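Long-range contacts in Csc2 (PDB 4TXD), which probably binds CRISPR RNA as a Cas7-family protein of the type I-D CRISPR system, and holds a zinc ion: residues Gln107-Tyr112 with Lys345-Ser350; Asp114-Val119 with Lys338-Leu343; Glu142-Thr147 with Gly166-Cys171. One frame throughout, in Å; residues are numbered along the deposited sequence.

Interaction 1: Gln107-Tyr112 with Lys345-Ser350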
# COMPACT_ATOMS: atom_id res chain seq x y z
N GLN A 107 -0.87 -10.68 -4.78
CA GLN A 107 -0.76 -11.36 -6.08
C GLN A 107 0.71 -11.63 -6.37
O GLN A 107 1.06 -12.69 -6.89
CB GLN A 107 -1.42 -10.53 -7.19
CG GLN A 107 -1.57 -11.26 -8.54
CD GLN A 107 -2.34 -12.58 -8.43
OE1 GLN A 107 -3.28 -12.71 -7.63
NE2 GLN A 107 -1.93 -13.56 -9.23
N LEU A 108 1.58 -10.69 -6.00
CA LEU A 108 3.01 -10.87 -6.18
C LEU A 108 3.49 -12.03 -5.30
O LEU A 108 4.33 -12.82 -5.74
CB LEU A 108 3.77 -9.58 -5.85
CG LEU A 108 3.50 -8.42 -6.82
CD1 LEU A 108 4.17 -7.16 -6.33
CD2 LEU A 108 3.99 -8.76 -8.22
N LEU A 109 2.95 -12.14 -4.09
CA LEU A 109 3.28 -13.25 -3.19
C LEU A 109 2.85 -14.59 -3.76
O LEU A 109 3.55 -15.60 -3.62
CB LEU A 109 2.63 -13.07 -1.80
CG LEU A 109 3.27 -12.00 -0.93
CD1 LEU A 109 2.36 -11.65 0.25
CD2 LEU A 109 4.64 -12.48 -0.46
N ARG A 110 1.68 -14.60 -4.40
CA ARG A 110 1.21 -15.81 -5.05
C ARG A 110 2.12 -16.20 -6.21
O ARG A 110 2.41 -17.38 -6.42
CB ARG A 110 -0.22 -15.64 -5.52
CG ARG A 110 -1.24 -15.77 -4.41
CD ARG A 110 -2.59 -15.27 -4.87
NE ARG A 110 -3.61 -15.43 -3.84
CZ ARG A 110 -4.75 -14.74 -3.82
NH1 ARG A 110 -5.00 -13.84 -4.77
NH2 ARG A 110 -5.63 -14.94 -2.85
N GLU A 111 2.59 -15.21 -6.96
CA GLU A 111 3.49 -15.48 -8.08
C GLU A 111 4.87 -15.90 -7.59
O GLU A 111 5.56 -16.69 -8.26
CB GLU A 111 3.59 -14.26 -8.99
CG GLU A 111 2.29 -14.06 -9.79
CD GLU A 111 2.33 -12.84 -10.70
OE1 GLU A 111 3.39 -12.17 -10.82
OE2 GLU A 111 1.27 -12.55 -11.30
N TYR A 112 5.29 -15.39 -6.44
CA TYR A 112 6.54 -15.83 -5.84
C TYR A 112 6.42 -17.30 -5.51
O TYR A 112 7.30 -18.10 -5.85
CB TYR A 112 6.87 -15.03 -4.58
CG TYR A 112 8.03 -15.62 -3.81
CD1 TYR A 112 9.34 -15.43 -4.24
CD2 TYR A 112 7.82 -16.36 -2.64
CE1 TYR A 112 10.41 -15.97 -3.54
CE2 TYR A 112 8.89 -16.91 -1.94
CZ TYR A 112 10.18 -16.71 -2.39
OH TYR A 112 11.25 -17.24 -1.71
N LYS A 345 12.10 -13.48 -0.81
CA LYS A 345 12.56 -14.41 0.22
C LYS A 345 12.87 -13.61 1.48
O LYS A 345 12.48 -14.00 2.59
CB LYS A 345 13.80 -15.18 -0.26
CG LYS A 345 14.21 -16.32 0.68
CD LYS A 345 15.50 -16.98 0.19
CE LYS A 345 15.95 -18.12 1.11
NZ LYS A 345 17.22 -18.77 0.65
N ASP A 346 13.56 -12.50 1.32
CA ASP A 346 13.89 -11.67 2.46
C ASP A 346 12.64 -11.02 3.03
O ASP A 346 12.55 -10.78 4.24
CB ASP A 346 14.93 -10.64 2.08
CG ASP A 346 16.22 -11.28 1.61
OD1 ASP A 346 16.72 -12.17 2.32
OD2 ASP A 346 16.70 -10.92 0.52
N LEU A 347 11.66 -10.77 2.17
CA LEU A 347 10.37 -10.24 2.60
C LEU A 347 9.66 -11.23 3.52
O LEU A 347 9.11 -10.86 4.56
CB LEU A 347 9.49 -9.92 1.39
CG LEU A 347 8.10 -9.35 1.71
CD1 LEU A 347 8.20 -7.96 2.37
CD2 LEU A 347 7.20 -9.35 0.45
N TRP A 348 9.64 -12.48 3.13
CA TRP A 348 9.03 -13.52 3.93
C TRP A 348 9.79 -13.71 5.26
O TRP A 348 9.20 -13.77 6.30
CB TRP A 348 8.94 -14.82 3.16
CG TRP A 348 7.66 -15.18 2.55
CD1 TRP A 348 7.43 -15.36 1.25
CD2 TRP A 348 6.44 -15.48 3.21
NE1 TRP A 348 6.17 -15.73 1.03
CE2 TRP A 348 5.52 -15.81 2.22
CE3 TRP A 348 6.02 -15.49 4.54
CZ2 TRP A 348 4.23 -16.16 2.51
CZ3 TRP A 348 4.76 -15.82 4.81
CH2 TRP A 348 3.87 -16.15 3.81
N ARG A 349 11.11 -13.75 5.20
CA ARG A 349 11.92 -13.77 6.43
C ARG A 349 11.55 -12.63 7.38
O ARG A 349 11.42 -12.82 8.59
CB ARG A 349 13.42 -13.67 6.11
CG ARG A 349 14.09 -14.94 5.59
CD ARG A 349 15.53 -14.67 5.14
NE ARG A 349 16.30 -13.98 6.17
CZ ARG A 349 16.83 -12.76 6.05
NH1 ARG A 349 16.72 -12.08 4.92
NH2 ARG A 349 17.49 -12.22 7.07
N SER A 350 11.38 -11.43 6.82
CA SER A 350 11.01 -10.26 7.61
C SER A 350 9.60 -10.38 8.20
O SER A 350 9.34 -9.93 9.32
CB SER A 350 11.10 -9.00 6.74
OG SER A 350 11.07 -7.83 7.53
O HOH W 1 4.30 -16.58 -1.20
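Lys345 meets the phenol end of Tyr112, its CB 3.6 Å from Tyr112 OH. This is a carbon contact; the hydroxyl's hydrogen bond goes to Pro340 O. The lysine chain runs on, extended, to Asn341 and the ring of Trp123. Leu347 comes next and touches Leu109, CD2 to CD2 at 4.1 Å, the side chains crossing at about a right angle. Trp348 does most within 345-350. Its CD1 reaches Tyr112 CE2 at 3.8 Å, with the rings tilted at 42° to each other. Leu109 CD2 lies 3.9 Å from Trp348 NE1. Tyr112 CG is anti to the backbone N (chi1 170°), which carries the ring out between Lys345 and Trp348. A leucine at Tyr112 would probably leave Pro340 O without its hydroxyl and open a gap beside the indole. The contact packs helix 94-115 on helix 343-365, whose axes here cross at -113°. The far end of the indole touches Cys168 of the zinc site. One water in the indole plane accepts from Trp348 NE1 at 3.0 Å and donates to Leu109 O at 2.7 Å. The direct contacts are largely apolar; the water satisfies the buried N-H, which should steady the indole.

Interaction 2: Asp114-Val119 with Lys338-Leu343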
# COMPACT_ATOMS: atom_id res chain seq x y z
N ASP A 114 4.53 -19.53 -6.80
CA ASP A 114 4.47 -20.37 -7.99
C ASP A 114 5.78 -20.40 -8.77
O ASP A 114 5.92 -21.17 -9.71
CB ASP A 114 3.33 -19.89 -8.89
CG ASP A 114 1.98 -20.15 -8.28
OD1 ASP A 114 1.91 -20.99 -7.35
OD2 ASP A 114 1.00 -19.54 -8.73
N SER A 115 6.73 -19.56 -8.38
CA SER A 115 8.04 -19.60 -8.99
C SER A 115 8.97 -20.61 -8.31
O SER A 115 10.04 -20.90 -8.82
CB SER A 115 8.68 -18.22 -8.95
OG SER A 115 9.31 -17.99 -7.70
N LEU A 116 8.57 -21.14 -7.15
CA LEU A 116 9.46 -22.01 -6.38
C LEU A 116 9.64 -23.40 -7.02
O LEU A 116 8.69 -23.96 -7.57
CB LEU A 116 8.94 -22.17 -4.94
CG LEU A 116 8.62 -20.86 -4.21
CD1 LEU A 116 8.03 -21.15 -2.82
CD2 LEU A 116 9.86 -19.95 -4.11
N ASP A 117 10.85 -23.95 -6.94
CA ASP A 117 11.08 -25.36 -7.31
C ASP A 117 11.03 -26.19 -6.03
O ASP A 117 10.64 -25.67 -4.98
CB ASP A 117 12.41 -25.55 -8.05
CG ASP A 117 13.60 -24.97 -7.30
OD1 ASP A 117 13.62 -25.00 -6.05
OD2 ASP A 117 14.54 -24.49 -7.97
N GLU A 118 11.45 -27.45 -6.08
CA GLU A 118 11.34 -28.27 -4.88
C GLU A 118 12.23 -27.79 -3.79
O GLU A 118 11.92 -27.94 -2.66
CB GLU A 118 11.60 -29.75 -5.11
CG GLU A 118 12.10 -30.18 -6.46
CD GLU A 118 13.44 -29.62 -6.84
OE1 GLU A 118 14.47 -30.27 -6.65
OE2 GLU A 118 13.43 -28.55 -7.39
N VAL A 119 13.36 -27.23 -4.15
CA VAL A 119 14.32 -26.82 -3.17
C VAL A 119 13.81 -25.61 -2.42
O VAL A 119 13.83 -25.57 -1.21
CB VAL A 119 15.66 -26.49 -3.80
CG1 VAL A 119 16.62 -26.02 -2.74
CG2 VAL A 119 16.21 -27.69 -4.53
N LYS A 338 9.77 -13.15 -8.87
CA LYS A 338 9.67 -14.54 -9.33
C LYS A 338 10.99 -15.30 -9.14
O LYS A 338 11.13 -16.44 -9.58
CB LYS A 338 9.23 -14.59 -10.80
CG LYS A 338 7.74 -14.35 -10.98
CD LYS A 338 7.32 -14.45 -12.45
CE LYS A 338 5.80 -14.44 -12.58
NZ LYS A 338 5.35 -14.31 -13.99
N ASP A 339 11.95 -14.65 -8.50
CA ASP A 339 13.21 -15.28 -8.14
C ASP A 339 13.08 -15.88 -6.74
O ASP A 339 12.96 -15.14 -5.77
CB ASP A 339 14.35 -14.26 -8.20
CG ASP A 339 15.69 -14.81 -7.72
OD1 ASP A 339 15.78 -16.02 -7.39
OD2 ASP A 339 16.66 -14.03 -7.65
N PRO A 340 13.11 -17.22 -6.65
CA PRO A 340 12.92 -17.93 -5.37
C PRO A 340 13.86 -17.43 -4.28
O PRO A 340 13.54 -17.53 -3.10
CB PRO A 340 13.22 -19.39 -5.74
CG PRO A 340 12.82 -19.47 -7.19
CD PRO A 340 13.29 -18.16 -7.77
N ASN A 341 14.99 -16.88 -4.66
CA ASN A 341 15.94 -16.39 -3.69
C ASN A 341 16.18 -14.90 -3.79
O ASN A 341 17.16 -14.38 -3.26
CB ASN A 341 17.25 -17.17 -3.82
CG ASN A 341 17.06 -18.65 -3.60
OD1 ASN A 341 16.77 -19.09 -2.49
ND2 ASN A 341 17.20 -19.43 -4.66
N GLY A 342 15.26 -14.19 -4.46
CA GLY A 342 15.35 -12.74 -4.54
C GLY A 342 14.73 -12.03 -3.34
O GLY A 342 14.58 -12.62 -2.27
N LEU A 343 14.38 -10.76 -3.53
CA LEU A 343 13.83 -9.93 -2.45
C LEU A 343 12.64 -10.56 -1.69
O LEU A 343 12.50 -10.34 -0.48
CB LEU A 343 13.39 -8.57 -3.00
CG LEU A 343 12.79 -7.62 -1.96
CD1 LEU A 343 13.82 -6.59 -1.53
CD2 LEU A 343 11.52 -6.96 -2.47
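Ser115 OG sits 3.0 Å from Lys338 O, yet its hydrogen bond goes elsewhere, back to Tyr112 O one turn earlier in helix 94-115. The serine oxygen lies between its backbone N and carbonyl carbon (chi1 84°), which suits that return to its own helix. Pro340 is the second main contact. Its CG rests 3.5 Å from Ser115 O, and its CB meets Leu116 CD2 at 3.8 Å. The leucine and proline side chains lie alongside one another, running opposite ways. Pro340 is presented by a type I turn from Asp339 to Gly342, closed by Gly342 N to Asp339 O at 2.8 Å. Asp339 adds an Asx turn: its OD1 receives Asn341 N at 3.0 Å, from well above the carboxylate plane. On the facing segment, Asp117 caps helix 118-134; OD1 takes a weak bond from Val119 N and a hydrogen bond from Ser120 N. The contact joins the link between helices 94-115 and 118-134 to the loop that leads into helix 343-365. Between the two segments themselves the hold is chiefly van der Waals fit around a rigid proline ring, while just outside them Tyr112 OH adds a polar tie to Pro340 O.

Interaction 3: Glu142-Thr147 with Gly166-Cys171. With ZN (zinc ion), chain B.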
# COMPACT_ATOMS: atom_id res chain seq x y z
N GLU A 142 0.83 -26.53 3.81
CA GLU A 142 2.05 -26.47 3.03
C GLU A 142 1.82 -25.81 1.69
O GLU A 142 2.71 -25.28 1.11
CB GLU A 142 2.65 -27.85 2.84
CG GLU A 142 3.19 -28.47 4.12
CD GLU A 142 3.89 -29.80 3.87
OE1 GLU A 142 3.78 -30.35 2.77
OE2 GLU A 142 4.54 -30.29 4.80
N GLU A 143 0.60 -25.88 1.20
CA GLU A 143 0.21 -25.07 0.05
C GLU A 143 -0.19 -23.69 0.56
O GLU A 143 -1.32 -23.51 0.99
CB GLU A 143 -0.96 -25.71 -0.72
CG GLU A 143 -0.72 -27.16 -1.09
CD GLU A 143 0.71 -27.42 -1.49
OE1 GLU A 143 1.14 -26.89 -2.54
OE2 GLU A 143 1.41 -28.15 -0.75
N TRP A 144 0.72 -22.73 0.52
CA TRP A 144 0.43 -21.42 1.07
C TRP A 144 -0.58 -20.61 0.28
O TRP A 144 -0.52 -20.52 -0.91
CB TRP A 144 1.67 -20.57 1.32
CG TRP A 144 1.34 -19.22 1.85
CD1 TRP A 144 1.05 -18.88 3.12
CD2 TRP A 144 1.14 -18.05 1.08
NE1 TRP A 144 0.73 -17.57 3.21
CE2 TRP A 144 0.77 -17.03 1.96
CE3 TRP A 144 1.24 -17.76 -0.27
CZ2 TRP A 144 0.52 -15.75 1.53
CZ3 TRP A 144 0.99 -16.51 -0.68
CH2 TRP A 144 0.64 -15.51 0.21
N ASN A 145 -1.47 -19.96 1.01
CA ASN A 145 -2.25 -18.90 0.41
C ASN A 145 -2.78 -18.00 1.51
O ASN A 145 -2.82 -18.40 2.68
CB ASN A 145 -3.41 -19.47 -0.43
CG ASN A 145 -3.98 -18.44 -1.40
OD1 ASN A 145 -3.31 -17.49 -1.80
ND2 ASN A 145 -5.24 -18.64 -1.78
N CYS A 146 -3.13 -16.78 1.14
CA CYS A 146 -3.79 -15.86 2.05
C CYS A 146 -4.85 -15.11 1.25
O CYS A 146 -4.78 -15.04 0.02
CB CYS A 146 -2.78 -14.90 2.69
SG CYS A 146 -3.41 -13.87 4.10
N THR A 147 -5.81 -14.54 1.92
CA THR A 147 -6.74 -13.70 1.23
C THR A 147 -6.52 -12.26 1.57
O THR A 147 -5.73 -11.93 2.42
CB THR A 147 -8.16 -14.02 1.59
OG1 THR A 147 -8.98 -13.13 0.87
CG2 THR A 147 -8.39 -13.82 3.05
N GLY A 166 -2.52 -13.99 8.97
CA GLY A 166 -1.98 -13.20 10.04
C GLY A 166 -0.48 -13.20 10.16
O GLY A 166 0.02 -12.66 11.10
N PHE A 167 0.22 -13.81 9.22
CA PHE A 167 1.66 -13.81 9.28
C PHE A 167 2.39 -13.52 7.97
O PHE A 167 3.55 -13.34 7.98
CB PHE A 167 2.18 -15.08 9.92
CG PHE A 167 1.94 -16.31 9.12
CD1 PHE A 167 2.79 -16.66 8.13
CD2 PHE A 167 0.86 -17.09 9.35
CE1 PHE A 167 2.58 -17.78 7.40
CE2 PHE A 167 0.64 -18.21 8.62
CZ PHE A 167 1.50 -18.56 7.63
N CYS A 168 1.67 -13.48 6.87
CA CYS A 168 2.26 -13.17 5.60
C CYS A 168 2.56 -11.69 5.46
O CYS A 168 2.09 -10.89 6.19
CB CYS A 168 1.41 -13.68 4.47
SG CYS A 168 0.14 -12.57 3.91
N PRO A 169 3.48 -11.41 4.44
CA PRO A 169 3.82 -10.00 4.33
C PRO A 169 2.66 -9.02 4.17
O PRO A 169 2.73 -7.97 4.69
CB PRO A 169 4.71 -9.95 3.10
CG PRO A 169 5.43 -11.23 3.11
CD PRO A 169 4.35 -12.17 3.41
N HIS A 170 1.61 -9.37 3.47
CA HIS A 170 0.55 -8.42 3.30
C HIS A 170 -0.21 -8.22 4.61
O HIS A 170 -0.58 -7.15 4.91
CB HIS A 170 -0.35 -8.71 2.10
CG HIS A 170 -1.60 -9.43 2.42
ND1 HIS A 170 -2.68 -8.82 2.99
CD2 HIS A 170 -1.93 -10.72 2.27
CE1 HIS A 170 -3.64 -9.70 3.16
NE2 HIS A 170 -3.21 -10.87 2.74
N CYS A 171 -0.37 -9.28 5.37
CA CYS A 171 -0.99 -9.15 6.68
C CYS A 171 -0.18 -8.32 7.64
O CYS A 171 -0.70 -7.47 8.27
CB CYS A 171 -1.26 -10.51 7.29
SG CYS A 171 -2.61 -11.43 6.58
ZN ZN B . -1.62 -13.06 5.14
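A zinc site with three cysteines and one aspartate ties these segments together. Cys146 SG binds the zinc ion at 2.2 Å; it is anti to the backbone N (chi1 -169°), which carries the sulfur to the metal. From the facing segment the Cys168-Cys171 pair, a CxxC arrangement, adds Cys168 SG at 2.2 Å and Cys171 SG at 2.4 Å. Asp165 completes the set through OD1, and its OD2 takes a bond from Trp144 NE1 that helps orient this ligand. Cys168 is also the N-cap of helix 169-174, and its sulfur accepts a long, weak bond from Cys171 N at 3.6 Å. Gly166 N makes a similar weak bond to Cys171 SG. Such N-H groups would probably ease the negative charge on the sulfurs. His170 is not a ligand but stands beside the site; Cys171 SG lies over one face of its ring, toward the rim. Its NE2 gives a weak bond, bent to 126°, to Thr147 O at 2.8 Å, though Thr147 is poorly ordered. Trp144 is a second-shell residue: CZ2 touches Cys168 CB at 3.7 Å, and Cys168 SG lies at the edge of the indole, in its plane. Around the site, Trp144 packs on helices 94-115 and 118-134, and Phe167 and Pro169 lean on helix 343-365.

Overall arrangement
Of the parts in contact, helix 94-115 comes first along the chain and serves two contacts. Residues 107-112 open the widest loop, closed by 345-350 in interaction 1. Residues 114-119 open the next, closed by 338-343 in interaction 2. After helix 118-134 the chain reaches 142-147, and interaction 3 closes a short loop at 166-171. The three loops nest, 3 inside 2 inside 1, and none cross. Interaction 1 lies between the others, its centre about 9 Å from each, and touches both; interactions 2 and 3 do not touch. Together they tie helices 94-115, 118-134, 169-174 and 343-365 into one helical region beside the antiparallel sheet, with the zinc ion at interaction 3.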